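Local coordinates for acyl-[acyl-carrier-protein]--UDP-N-acetylglucosamine O-acyltransferase (Acinetobacter baumannii, PDB 4E6U), which probably catalyses acyl transfer from acyl carrier protein to UDP-N-acetylglucosamine, the opening step of lipid A synthesis for bacterial lipopolysaccharide, at residues S12-D17 against V26-Y31; I22-Q27 against I40-K45; H97-R102 against N122-H127; L118-T123 against I136-V141; G145-G150 against S159-F164. All blocks are in the same frame, centred on the assembly; numbering follows the deposited sequence. Where two conformers were deposited one is given.

Interaction 1: residues S12-D17 against V26-Y31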
# COMPACT_ATOMS: atom_id res chain seq x y z
N SER A 12 17.58 11.35 -24.57
CA SER A 12 16.91 11.51 -25.86
C SER A 12 15.56 10.80 -25.96
O SER A 12 14.77 11.13 -26.83
CB SER A 12 17.80 11.03 -27.00
OG SER A 12 18.05 9.64 -26.85
N THR A 13 15.30 9.86 -25.05
CA THR A 13 14.03 9.11 -25.06
C THR A 13 12.96 9.78 -24.17
O THR A 13 11.81 9.32 -24.10
CB THR A 13 14.20 7.67 -24.59
OG1 THR A 13 14.68 7.67 -23.24
CG2 THR A 13 15.14 6.89 -25.52
N ALA A 14 13.33 10.84 -23.46
CA ALA A 14 12.28 11.61 -22.79
C ALA A 14 11.39 12.23 -23.87
O ALA A 14 11.85 12.55 -25.00
CB ALA A 14 12.88 12.69 -21.93
N ILE A 15 10.11 12.41 -23.56
CA ILE A 15 9.18 13.07 -24.48
C ILE A 15 8.65 14.28 -23.76
O ILE A 15 8.00 14.15 -22.72
CB ILE A 15 8.05 12.13 -24.92
CG1 ILE A 15 8.65 10.90 -25.61
CG2 ILE A 15 7.11 12.87 -25.90
CD1 ILE A 15 7.62 9.81 -25.96
N ILE A 16 8.92 15.45 -24.32
CA ILE A 16 8.68 16.73 -23.65
C ILE A 16 7.73 17.58 -24.47
O ILE A 16 8.06 17.96 -25.61
CB ILE A 16 10.02 17.48 -23.38
CG1 ILE A 16 10.95 16.60 -22.54
CG2 ILE A 16 9.73 18.84 -22.72
CD1 ILE A 16 12.36 17.15 -22.33
N ASP A 17 6.56 17.89 -23.92
CA ASP A 17 5.58 18.69 -24.64
C ASP A 17 6.18 20.05 -25.05
O ASP A 17 6.90 20.67 -24.27
CB ASP A 17 4.35 18.93 -23.78
CG ASP A 17 3.18 19.44 -24.58
OD1 ASP A 17 2.41 18.60 -25.07
OD2 ASP A 17 3.01 20.68 -24.72
N VAL A 26 18.55 21.09 -15.35
CA VAL A 26 17.55 20.05 -15.10
C VAL A 26 18.00 18.74 -15.72
O VAL A 26 18.48 18.72 -16.86
CB VAL A 26 16.18 20.48 -15.62
CG1 VAL A 26 15.19 19.29 -15.65
CG2 VAL A 26 15.63 21.60 -14.74
N GLN A 27 17.84 17.66 -14.97
CA GLN A 27 18.13 16.31 -15.46
C GLN A 27 16.83 15.57 -15.62
O GLN A 27 15.97 15.63 -14.74
CB GLN A 27 19.01 15.56 -14.48
CG GLN A 27 20.39 16.16 -14.32
CD GLN A 27 21.12 15.52 -13.15
OE1 GLN A 27 21.17 16.08 -12.05
NE2 GLN A 27 21.61 14.32 -13.37
N ILE A 28 16.69 14.88 -16.74
CA ILE A 28 15.51 14.07 -17.02
C ILE A 28 16.01 12.77 -17.61
O ILE A 28 16.68 12.79 -18.65
CB ILE A 28 14.53 14.77 -17.99
CG1 ILE A 28 14.04 16.11 -17.41
CG2 ILE A 28 13.34 13.85 -18.35
CD1 ILE A 28 13.16 16.94 -18.33
N GLY A 29 15.69 11.66 -16.97
CA GLY A 29 16.20 10.37 -17.42
C GLY A 29 15.41 9.72 -18.54
O GLY A 29 14.42 10.27 -19.05
N PRO A 30 15.84 8.52 -18.94
CA PRO A 30 15.19 7.85 -20.04
C PRO A 30 13.71 7.57 -19.82
O PRO A 30 13.28 7.29 -18.69
CB PRO A 30 15.94 6.51 -20.13
CG PRO A 30 17.23 6.71 -19.45
CD PRO A 30 17.03 7.80 -18.44
N TYR A 31 12.93 7.69 -20.89
CA TYR A 31 11.55 7.25 -20.91
C TYR A 31 10.64 8.04 -19.99
O TYR A 31 9.62 7.54 -19.57
CB TYR A 31 11.45 5.71 -20.67
CG TYR A 31 12.38 4.92 -21.56
CD1 TYR A 31 13.34 4.04 -21.05
CD2 TYR A 31 12.32 5.09 -22.94
CE1 TYR A 31 14.19 3.32 -21.92
CE2 TYR A 31 13.16 4.41 -23.79
CZ TYR A 31 14.10 3.54 -23.28
OH TYR A 31 14.90 2.89 -24.20
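Thr13 lies obliquely over one face of the Tyr31 ring. Its OG1 stands 3.5 Å above the ring plane, displaced toward the rim on the CD2 side, while CB touches CE2 of Tyr31 at 3.5 Å and the methyl CG2 lies close to the same ring carbon. A threonine suits this place because its hydroxyl serves two purposes, lying over the Tyr31 ring and accepting its N-H, while CB and CG2 add apolar contact beside it. With chi1 at 61°, OG1 sits between the backbone N and the carbonyl carbon of its own residue, where it accepts the Tyr31 N-H at 2.9 Å; the bond is bent, with an angle of 140° at the hydrogen. The same oxygen is also hydrogen-bonded to ND1 of His11. Beyond the ring, Tyr31 OH bonds to Thr13 O of the third subunit, tying this corner into the trimer interface.

Further along, the contact becomes mainly apolar. The small methyl CB of Ala14 rests against CG2 of Ile28 at 3.8 Å, and the longer Ile16 meets Ile28 tip to tip, CD1 to CD1 at 4.1 Å. One isoleucine thus fills two needs, its branch methyl meeting the alanine and its end meeting the other isoleucine. These inward residues line the interior of the first coil of a left-handed parallel beta-helix, the fold of hexapeptide-repeat acyltransferases. Strands 15-16 and 27-28 belong to different walls of that coil: 15-16 is flanked by strand 33-34, to which Ile15 is hydrogen-bonded, whereas 27-28 is flanked by strand 45-46.

Interaction 2: residues I22-Q27 against I40-K45. With SO4 (sulfate ion), chain C.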
# COMPACT_ATOMS: atom_id res chain seq x y z
N ILE A 22 11.70 24.27 -19.27
CA ILE A 22 12.69 23.56 -18.50
C ILE A 22 13.81 24.52 -18.15
O ILE A 22 14.42 25.12 -19.04
CB ILE A 22 13.28 22.38 -19.32
CG1 ILE A 22 12.19 21.49 -19.95
CG2 ILE A 22 14.24 21.54 -18.46
CD1 ILE A 22 11.28 20.81 -18.94
N ALA A 23 14.09 24.66 -16.86
CA ALA A 23 15.13 25.58 -16.40
C ALA A 23 16.51 24.97 -16.57
O ALA A 23 16.68 23.82 -17.03
CB ALA A 23 14.89 25.96 -14.94
N SER A 24 17.52 25.76 -16.20
CA SER A 24 18.90 25.33 -16.24
C SER A 24 19.19 24.15 -15.33
O SER A 24 18.57 23.98 -14.27
CB SER A 24 19.83 26.48 -15.88
OG SER A 24 19.61 26.91 -14.55
N ASP A 25 20.15 23.36 -15.76
CA ASP A 25 20.70 22.21 -15.06
C ASP A 25 19.65 21.17 -14.61
O ASP A 25 19.85 20.48 -13.61
CB ASP A 25 21.68 22.59 -13.92
CG ASP A 25 22.67 23.67 -14.31
OD1 ASP A 25 23.49 23.44 -15.22
OD2 ASP A 25 22.63 24.74 -13.67
N VAL A 26 18.55 21.09 -15.35
CA VAL A 26 17.55 20.05 -15.10
C VAL A 26 18.00 18.74 -15.72
O VAL A 26 18.48 18.72 -16.86
CB VAL A 26 16.18 20.48 -15.62
CG1 VAL A 26 15.19 19.29 -15.65
CG2 VAL A 26 15.63 21.60 -14.74
N GLN A 27 17.84 17.66 -14.97
CA GLN A 27 18.13 16.31 -15.46
C GLN A 27 16.83 15.57 -15.62
O GLN A 27 15.97 15.63 -14.74
CB GLN A 27 19.01 15.56 -14.48
CG GLN A 27 20.39 16.16 -14.32
CD GLN A 27 21.12 15.52 -13.15
OE1 GLN A 27 21.17 16.08 -12.05
NE2 GLN A 27 21.61 14.32 -13.37
N ILE A 40 9.69 23.09 -14.98
CA ILE A 40 10.62 22.40 -14.09
C ILE A 40 11.77 23.33 -13.74
O ILE A 40 12.52 23.77 -14.62
CB ILE A 40 11.16 21.09 -14.69
CG1 ILE A 40 9.98 20.21 -15.13
CG2 ILE A 40 12.05 20.37 -13.67
CD1 ILE A 40 10.42 18.88 -15.69
N GLY A 41 11.89 23.60 -12.45
CA GLY A 41 12.87 24.54 -11.93
C GLY A 41 14.28 24.03 -11.84
O GLY A 41 14.56 22.82 -11.88
N ALA A 42 15.20 24.97 -11.68
CA ALA A 42 16.61 24.71 -11.80
C ALA A 42 17.09 23.65 -10.84
O ALA A 42 16.71 23.63 -9.67
CB ALA A 42 17.39 26.01 -11.58
N GLY A 43 17.94 22.76 -11.34
CA GLY A 43 18.57 21.77 -10.50
C GLY A 43 17.73 20.54 -10.18
O GLY A 43 18.19 19.64 -9.50
N THR A 44 16.49 20.52 -10.65
CA THR A 44 15.63 19.37 -10.41
C THR A 44 16.10 18.20 -11.25
O THR A 44 16.55 18.36 -12.40
CB THR A 44 14.17 19.75 -10.67
OG1 THR A 44 13.70 20.50 -9.54
CG2 THR A 44 13.26 18.51 -10.83
N LYS A 45 16.03 17.02 -10.66
CA LYS A 45 16.39 15.76 -11.32
C LYS A 45 15.23 14.79 -11.33
O LYS A 45 14.68 14.45 -10.27
CB LYS A 45 17.58 15.09 -10.63
CG LYS A 45 17.91 13.69 -11.17
CD LYS A 45 19.14 13.10 -10.48
CE LYS A 45 19.47 11.73 -11.07
NZ LYS A 45 20.71 11.16 -10.47
S SO4 C . 21.39 7.40 -10.29
O1 SO4 C . 22.58 7.57 -11.13
O2 SO4 C . 21.74 7.60 -8.89
O3 SO4 C . 20.38 8.40 -10.68
O4 SO4 C . 20.85 6.05 -10.48
O HOH W 1 22.78 12.70 -11.43
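NZ of Lys45 donates two hydrogen bonds beyond the Gln27 side chain that its stem crosses, one to a water at 2.8 Å and one to O3 of a sulfate ion, also at 2.8 Å. The same water accepts a bond from NE2 of Gln27, so it bridges the two side chains. Lys45 is fully extended, with CG anti to the backbone N (chi1 173°), and its methylenes run past the flat amide of Gln27, CD of Lys45 lying 3.9 Å from OE1 of Gln27. Both residues have apolar stems and polar ends, as suits neighbouring rungs on an outer surface.

Behind them two type II turns, Ala23 to Val26 and Gly41 to Thr44, stack as equivalent corners of successive coils in a left-handed parallel beta-helix. Ala23 N bonds to Ile40 O at 2.9 Å, and the bonds from Gly43 N to Ser24 O and from Gln27 N to Thr44 O continue the ladder round the turn. Gly43 takes the positive-phi place of its turn at little cost; Asp25 holds the matching place in the other.

On the inward side, Ile22 and Ile40 run side by side, CD1 of Ile22 lying 3.9 Å from CD1 of Ile40. Val26 crosses Ile40 at about a right angle. Chemically, then, branched aliphatics pack on the inward side, backbone bonds hold the corners in step, and the outward lysine offers a positive end that can attract an anion, though this sulfate probably came from the crystallisation liquor.

Interaction 3: residues H97-R102 against N122-H127. With EDO (1,2-ethanediol), chain F.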
# COMPACT_ATOMS: atom_id res chain seq x y z
N HIS A 97 6.99 5.28 -7.23
CA HIS A 97 5.59 4.87 -7.11
C HIS A 97 4.69 5.88 -6.42
O HIS A 97 3.53 5.57 -6.13
CB HIS A 97 5.44 3.48 -6.45
CG HIS A 97 6.27 2.42 -7.12
ND1 HIS A 97 7.27 1.73 -6.47
CD2 HIS A 97 6.26 1.96 -8.40
CE1 HIS A 97 7.82 0.87 -7.31
NE2 HIS A 97 7.24 1.00 -8.48
N CYS A 98 5.19 7.08 -6.15
CA CYS A 98 4.29 8.12 -5.63
C CYS A 98 3.28 8.53 -6.67
O CYS A 98 3.48 8.35 -7.88
CB CYS A 98 5.06 9.36 -5.17
SG CYS A 98 6.03 9.08 -3.67
N SER A 99 2.16 9.09 -6.20
CA SER A 99 1.16 9.65 -7.10
C SER A 99 0.69 10.96 -6.50
O SER A 99 0.28 11.00 -5.33
CB SER A 99 -0.00 8.67 -7.35
OG SER A 99 -0.53 8.17 -6.14
N LEU A 100 0.83 12.03 -7.27
CA LEU A 100 0.47 13.37 -6.84
C LEU A 100 -0.53 13.90 -7.85
O LEU A 100 -0.23 14.01 -9.04
CB LEU A 100 1.69 14.30 -6.75
CG LEU A 100 2.59 14.06 -5.54
CD1 LEU A 100 3.62 12.99 -5.87
CD2 LEU A 100 3.26 15.37 -5.13
N HIS A 101 -1.73 14.23 -7.39
CA HIS A 101 -2.80 14.60 -8.30
C HIS A 101 -3.18 16.06 -8.26
O HIS A 101 -3.05 16.70 -7.23
CB HIS A 101 -4.03 13.73 -8.07
CG HIS A 101 -3.84 12.32 -8.49
ND1 HIS A 101 -4.72 11.31 -8.16
CD2 HIS A 101 -2.83 11.73 -9.19
CE1 HIS A 101 -4.28 10.17 -8.67
NE2 HIS A 101 -3.15 10.40 -9.31
N ARG A 102 -3.63 16.56 -9.41
CA ARG A 102 -4.01 17.96 -9.57
C ARG A 102 -5.33 18.24 -8.86
O ARG A 102 -6.03 17.32 -8.42
CB ARG A 102 -4.06 18.31 -11.05
CG ARG A 102 -2.71 18.03 -11.75
CD ARG A 102 -2.59 18.72 -13.09
NE ARG A 102 -3.70 18.47 -14.02
CZ ARG A 102 -3.66 17.62 -15.06
NH1 ARG A 102 -2.59 16.89 -15.32
NH2 ARG A 102 -4.72 17.52 -15.86
N ASN A 122 5.51 5.12 -2.74
CA ASN A 122 4.06 5.00 -2.77
C ASN A 122 3.34 5.95 -1.82
O ASN A 122 2.37 5.58 -1.15
CB ASN A 122 3.62 3.54 -2.50
CG ASN A 122 2.12 3.29 -2.78
OD1 ASN A 122 1.48 2.45 -2.14
ND2 ASN A 122 1.56 4.03 -3.73
N THR A 123 3.82 7.18 -1.75
CA THR A 123 3.02 8.26 -1.11
C THR A 123 2.02 8.77 -2.13
O THR A 123 2.37 9.08 -3.27
CB THR A 123 3.90 9.44 -0.64
OG1 THR A 123 4.84 8.96 0.32
CG2 THR A 123 3.03 10.52 0.03
N HIS A 124 0.75 8.85 -1.72
CA HIS A 124 -0.29 9.45 -2.52
C HIS A 124 -0.72 10.77 -1.94
O HIS A 124 -1.10 10.83 -0.77
CB HIS A 124 -1.51 8.54 -2.60
CG HIS A 124 -2.67 9.17 -3.32
ND1 HIS A 124 -2.69 9.28 -4.69
CD2 HIS A 124 -3.83 9.71 -2.88
CE1 HIS A 124 -3.82 9.86 -5.07
NE2 HIS A 124 -4.54 10.12 -3.98
N ILE A 125 -0.65 11.81 -2.75
CA ILE A 125 -1.20 13.12 -2.40
C ILE A 125 -2.37 13.40 -3.33
O ILE A 125 -2.20 13.64 -4.52
CB ILE A 125 -0.15 14.25 -2.50
CG1 ILE A 125 1.11 13.94 -1.68
CG2 ILE A 125 -0.77 15.62 -2.14
CD1 ILE A 125 0.90 13.79 -0.19
N ALA A 126 -3.59 13.36 -2.78
CA ALA A 126 -4.80 13.55 -3.55
C ALA A 126 -5.04 14.99 -3.97
O ALA A 126 -4.42 15.92 -3.46
CB ALA A 126 -6.00 13.07 -2.73
N HIS A 127 -5.97 15.15 -4.90
CA HIS A 127 -6.45 16.47 -5.29
C HIS A 127 -6.68 17.41 -4.12
O HIS A 127 -7.25 17.04 -3.10
CB HIS A 127 -7.74 16.33 -6.10
CG HIS A 127 -8.87 15.67 -5.37
ND1 HIS A 127 -9.79 16.38 -4.63
CD2 HIS A 127 -9.23 14.37 -5.28
CE1 HIS A 127 -10.67 15.54 -4.10
NE2 HIS A 127 -10.35 14.31 -4.48
C1 EDO F . -11.02 10.94 -4.84
O1 EDO F . -11.75 12.00 -4.19
C2 EDO F . -10.40 10.00 -3.80
O2 EDO F . -9.42 10.71 -3.03
O HOH W 2 0.98 6.45 -4.95
O HOH W 3 -6.89 12.39 -6.65
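Asn122 brings its CA-H almost straight onto His97 O, with CA 3.4 Å from that oxygen and an angle of 166° at the hydrogen. Its positive phi belongs to a corner, a conformation that asparagine adopts readily. Thr123 O accepts Ser99 N at 2.9 Å, while its N makes a weak bond to SG of Cys98.

His124 CG is anti to the backbone N (chi1 175°), which carries the ring over to Ser99, whose OG lies 2.8 Å from ND1 in a hydrogen bond that either could donate. A short hydroxyl suits this place: it reaches ND1 and a water at once and packs against Val121 of the second subunit. The edge of His124 points at the face of His101, with the planes at 83°. CE1 of His124 lies 3.5 Å from ND1 of His101; NE2 of His101 is held by Glu96 of the second subunit.

These residues lie on the outer face of a left-handed parallel beta-helix, buried there against the second subunit; strands 99-101 and 124-125 are neighbouring rungs of one wall. Ile125 turns inward, side by side with Leu100, CB to CG 4.1 Å, as the interior asks of aliphatics; its N bonds to Ser99 O and its O accepts His101 N. Past Ala126, His127 packs CB tightly against Arg102 O, 3.0 Å away. Its NE2 meets O1 of an ethanediol at 2.7 Å.

Interaction 4: residues L118-T123 against I136-V141. With EDO (1,2-ethanediol), chain J.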
# COMPACT_ATOMS: atom_id res chain seq x y z
N LEU A 118 10.00 14.85 2.26
CA LEU A 118 10.37 13.50 1.82
C LEU A 118 9.09 12.70 1.68
O LEU A 118 8.37 12.48 2.67
CB LEU A 118 11.31 12.84 2.83
CG LEU A 118 11.56 11.34 2.64
CD1 LEU A 118 12.10 11.00 1.24
CD2 LEU A 118 12.50 10.79 3.71
N LEU A 119 8.78 12.32 0.44
CA LEU A 119 7.65 11.45 0.13
C LEU A 119 8.23 10.09 -0.20
O LEU A 119 8.79 9.91 -1.28
CB LEU A 119 6.81 12.01 -1.03
CG LEU A 119 5.85 13.17 -0.71
CD1 LEU A 119 6.63 14.42 -0.33
CD2 LEU A 119 4.95 13.47 -1.90
N MET A 120 8.16 9.18 0.75
CA MET A 120 8.71 7.84 0.54
C MET A 120 7.87 7.04 -0.42
O MET A 120 6.82 7.48 -0.89
CB MET A 120 8.87 7.11 1.87
CG MET A 120 9.94 7.72 2.73
SD MET A 120 10.25 6.69 4.18
CE MET A 120 10.95 7.86 5.32
N VAL A 121 8.37 5.85 -0.75
CA VAL A 121 7.75 5.06 -1.82
C VAL A 121 6.24 4.94 -1.64
O VAL A 121 5.74 4.67 -0.54
CB VAL A 121 8.38 3.65 -1.91
CG1 VAL A 121 7.60 2.74 -2.80
CG2 VAL A 121 9.83 3.74 -2.39
N ASN A 122 5.51 5.12 -2.74
CA ASN A 122 4.06 5.00 -2.77
C ASN A 122 3.34 5.95 -1.82
O ASN A 122 2.37 5.58 -1.15
CB ASN A 122 3.62 3.54 -2.50
CG ASN A 122 2.12 3.29 -2.78
OD1 ASN A 122 1.48 2.45 -2.14
ND2 ASN A 122 1.56 4.03 -3.73
N THR A 123 3.82 7.18 -1.75
CA THR A 123 3.02 8.26 -1.11
C THR A 123 2.02 8.77 -2.13
O THR A 123 2.37 9.08 -3.27
CB THR A 123 3.90 9.44 -0.64
OG1 THR A 123 4.84 8.96 0.32
CG2 THR A 123 3.03 10.52 0.03
N ILE A 136 7.66 14.44 6.45
CA ILE A 136 8.10 13.10 6.05
C ILE A 136 6.88 12.22 5.98
O ILE A 136 6.16 12.07 6.97
CB ILE A 136 9.10 12.48 7.05
CG1 ILE A 136 10.38 13.32 7.13
CG2 ILE A 136 9.39 11.01 6.67
CD1 ILE A 136 11.33 12.90 8.25
N PHE A 137 6.64 11.65 4.80
CA PHE A 137 5.58 10.67 4.59
C PHE A 137 6.26 9.34 4.37
O PHE A 137 6.98 9.17 3.37
CB PHE A 137 4.74 11.03 3.38
CG PHE A 137 4.13 12.39 3.44
CD1 PHE A 137 2.85 12.57 3.97
CD2 PHE A 137 4.84 13.50 3.02
CE1 PHE A 137 2.29 13.82 4.04
CE2 PHE A 137 4.29 14.76 3.06
CZ PHE A 137 3.00 14.93 3.58
N ALA A 138 6.09 8.40 5.29
CA ALA A 138 6.68 7.08 5.15
C ALA A 138 5.97 6.26 4.09
O ALA A 138 4.98 6.69 3.49
CB ALA A 138 6.73 6.36 6.49
N ASN A 139 6.48 5.08 3.82
CA ASN A 139 5.98 4.29 2.71
C ASN A 139 4.49 4.06 2.76
O ASN A 139 3.92 3.84 3.83
CB ASN A 139 6.66 2.91 2.70
CG ASN A 139 8.07 2.98 2.19
OD1 ASN A 139 8.84 3.81 2.62
ND2 ASN A 139 8.42 2.07 1.26
N ASN A 140 3.85 4.07 1.60
CA ASN A 140 2.44 3.67 1.47
C ASN A 140 1.43 4.58 2.19
O ASN A 140 0.31 4.16 2.49
CB ASN A 140 2.23 2.21 1.93
CG ASN A 140 3.00 1.19 1.10
OD1 ASN A 140 3.17 1.35 -0.10
ND2 ASN A 140 3.46 0.14 1.74
N VAL A 141 1.83 5.82 2.44
CA VAL A 141 0.91 6.78 3.07
C VAL A 141 -0.10 7.29 2.03
O VAL A 141 0.29 7.65 0.91
CB VAL A 141 1.68 7.91 3.74
CG1 VAL A 141 0.75 9.09 4.05
CG2 VAL A 141 2.34 7.41 5.00
C1 EDO J . 9.94 2.14 5.41
O1 EDO J . 9.32 3.43 5.56
C2 EDO J . 8.88 1.06 5.20
O2 EDO J . 7.60 1.54 5.63
O HOH W 4 -0.30 5.40 -0.99
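Leu118 O accepts Phe137 N, Phe137 O accepts Met120 N, and Val121 O accepts Asn140 N, each at 2.9 Å, so the parallel strands 118-119 and 136-137 and the turns after them run in register. Met120 carries much of the side-chain contact. Its extended chain passes Asn139 at about a right angle, CB of Met120 3.4 Å from OD1 of Asn139, and ends with CE on CG2 of Ile136 at 3.8 Å. The long unbranched chain reaches past Ala138, its SD near that residue. Asn139 lays its amide obliquely beside Val121, its ND2 3.5 Å from CB of Val121, while its OD1 is bonded by NE2 of Gln75 from the third subunit and by an ethanediol.

Both segments bend through type II turns, Met120 to Thr123 and Ala138 to Val141, at stacked corners of a left-handed parallel beta-helix. Asn140 holds the same positive-phi place as Asn122, one coil on. Thr123 OG1 braces its own turn by donating to Met120 O at 2.8 Å, and its CG2 meets CB of Phe137.

Inside the coil Phe137 and Leu119 lie side by side. With CG beside its backbone N (chi1 -57°), the ring brings CD2 to within 3.9 Å of Leu119 CG, a broad apolar surface suited to an apolar interior that Val155 of the next rung extends. At the far end Asn122 O accepts a water at 2.7 Å. The same water donates to Val141 O.

Interaction 5: residues G145-G150 against S159-F164. With EDO (1,2-ethanediol), chain L; EDO (1,2-ethanediol), chain I.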
# COMPACT_ATOMS: atom_id res chain seq x y z
N GLY A 145 -8.40 13.57 -0.36
CA GLY A 145 -8.66 14.89 -0.92
C GLY A 145 -8.78 16.03 0.07
O GLY A 145 -9.34 15.86 1.15
N HIS A 146 -8.28 17.20 -0.31
CA HIS A 146 -8.47 18.44 0.46
C HIS A 146 -7.83 18.43 1.84
O HIS A 146 -8.19 19.23 2.70
CB HIS A 146 -9.98 18.82 0.63
CG HIS A 146 -10.81 18.61 -0.60
ND1 HIS A 146 -11.02 19.59 -1.54
CD2 HIS A 146 -11.53 17.54 -1.02
CE1 HIS A 146 -11.82 19.14 -2.49
NE2 HIS A 146 -12.14 17.89 -2.20
N VAL A 147 -6.87 17.53 2.06
CA VAL A 147 -6.18 17.48 3.34
C VAL A 147 -5.13 18.59 3.43
O VAL A 147 -4.40 18.86 2.45
CB VAL A 147 -5.52 16.08 3.57
CG1 VAL A 147 -4.55 16.07 4.75
CG2 VAL A 147 -6.59 15.03 3.77
N HIS A 148 -5.03 19.24 4.58
CA HIS A 148 -4.01 20.25 4.79
C HIS A 148 -3.02 19.76 5.83
O HIS A 148 -3.41 19.41 6.95
CB HIS A 148 -4.64 21.59 5.22
CG HIS A 148 -5.55 22.20 4.19
ND1 HIS A 148 -6.27 23.36 4.43
CD2 HIS A 148 -5.85 21.83 2.92
CE1 HIS A 148 -6.98 23.66 3.36
NE2 HIS A 148 -6.75 22.75 2.43
N ILE A 149 -1.75 19.70 5.44
CA ILE A 149 -0.64 19.28 6.30
C ILE A 149 0.27 20.49 6.49
O ILE A 149 0.61 21.19 5.53
CB ILE A 149 0.15 18.10 5.68
CG1 ILE A 149 -0.78 17.01 5.09
CG2 ILE A 149 1.19 17.56 6.66
CD1 ILE A 149 -1.13 15.87 6.04
N GLY A 150 0.67 20.72 7.74
CA GLY A 150 1.53 21.85 8.09
C GLY A 150 2.99 21.57 7.80
O GLY A 150 3.32 21.07 6.71
N SER A 159 -0.18 4.55 6.71
CA SER A 159 -1.27 5.31 7.30
C SER A 159 -2.13 5.95 6.22
O SER A 159 -1.68 6.15 5.08
CB SER A 159 -0.74 6.39 8.24
OG SER A 159 -0.06 5.80 9.34
N GLY A 160 -3.38 6.24 6.58
CA GLY A 160 -4.32 6.93 5.71
C GLY A 160 -4.89 8.13 6.42
O GLY A 160 -5.23 8.07 7.61
N ILE A 161 -5.02 9.23 5.69
CA ILE A 161 -5.62 10.44 6.21
C ILE A 161 -6.87 10.76 5.42
O ILE A 161 -6.81 10.99 4.22
CB ILE A 161 -4.63 11.60 6.17
CG1 ILE A 161 -3.34 11.21 6.90
CG2 ILE A 161 -5.28 12.87 6.81
CD1 ILE A 161 -2.22 12.18 6.74
N HIS A 162 -8.01 10.76 6.10
CA HIS A 162 -9.33 10.98 5.50
C HIS A 162 -9.49 12.38 4.90
O HIS A 162 -8.89 13.34 5.37
CB HIS A 162 -10.39 10.76 6.60
CG HIS A 162 -11.81 10.66 6.12
ND1 HIS A 162 -12.62 11.76 5.95
CD2 HIS A 162 -12.57 9.58 5.83
CE1 HIS A 162 -13.82 11.36 5.54
NE2 HIS A 162 -13.81 10.04 5.46
N GLN A 163 -10.31 12.47 3.86
CA GLN A 163 -10.60 13.76 3.20
C GLN A 163 -10.94 14.87 4.18
O GLN A 163 -11.62 14.65 5.20
CB GLN A 163 -11.71 13.60 2.15
CG GLN A 163 -13.01 13.06 2.72
CD GLN A 163 -14.19 13.08 1.75
OE1 GLN A 163 -14.07 13.50 0.61
NE2 GLN A 163 -15.34 12.63 2.23
N PHE A 164 -10.43 16.06 3.88
CA PHE A 164 -10.71 17.30 4.62
C PHE A 164 -10.04 17.41 5.98
O PHE A 164 -10.15 18.46 6.63
CB PHE A 164 -12.22 17.58 4.76
CG PHE A 164 -12.91 17.79 3.44
CD1 PHE A 164 -12.77 19.00 2.77
CD2 PHE A 164 -13.68 16.79 2.88
CE1 PHE A 164 -13.41 19.21 1.54
CE2 PHE A 164 -14.30 16.98 1.65
CZ PHE A 164 -14.16 18.19 0.99
C1 EDO L . -1.69 24.43 6.23
O1 EDO L . -1.22 23.80 7.43
C2 EDO L . -1.06 23.77 5.00
O2 EDO L . 0.37 23.86 5.06
C1 EDO I . -17.45 11.94 5.19
O1 EDO I . -16.71 13.04 4.65
C2 EDO I . -17.97 12.32 6.57
O2 EDO I . -17.42 11.42 7.54
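His146 and Phe164 form an offset stack, their planes only 3° apart and their centroids 4.3 Å. CE1 of Phe164 stands 3.4 Å over one face of the imidazole, toward its rim, and CZ lies above CD2 of His146. The rings project the same way because the two residues hold equivalent corner positions on successive coils. The ring of His146 also meets that of His127 edge-to-face, and its ND1 is hydrogen-bonded to Asp107 OD2. A separate ring, that of His162, belongs to a side chain that starts away from segment 145-150; its edge faces O1 of an ethanediol, while its ND1 donates to Gln163 O at 3.1 Å, which holds the imidazole close to its own backbone.

Beneath the stack, Phe164 N bonds to Gly145 O at 2.9 Å, nearly along the C=O axis. The absence of a side chain suits Gly145, since a CB there would be crowded by the neighbouring imidazole. Val147 crosses Ile161 at about a right angle, CG1 to CG2 at 3.9 Å, and Ile149 meets Ile161 tip to tip, CD1 to CD1 at 3.9 Å. These branched residues face into the left-handed parallel beta-helix from two of its walls.

The chemistry divides the contact in two. Inside, the aliphatic groups meet by apolar packing; at the corner, stacking on Phe164, the edge-to-face contact with His127 and the bond to Asp107 would together restrict how the imidazole can turn.

All five contacts follow one another along a single left-handed parallel beta-helix, from the N-terminal coil in interaction 1 to the later coils of interaction 5; the centres of interactions 1 and 5 lie about 32 Å apart. Interactions 1 and 2 share Val26 and Gln27, and Ile28 packs on Ile40. Interactions 3 and 4 share Asn122 and Thr123, their centres about 10 Å apart, with a probable hydrogen bond from His124 N to Val141 O; interaction 3 reaches interaction 5 through His127 O and His146 N. Interactions 1, 3 and 5 touch one wall, with strands 15-16, 99-101, 124-125 and 160-161. Repeated coils thus build a continuous three-walled prism, and interactions 1, 3 and 4 also meet other subunits of the trimer.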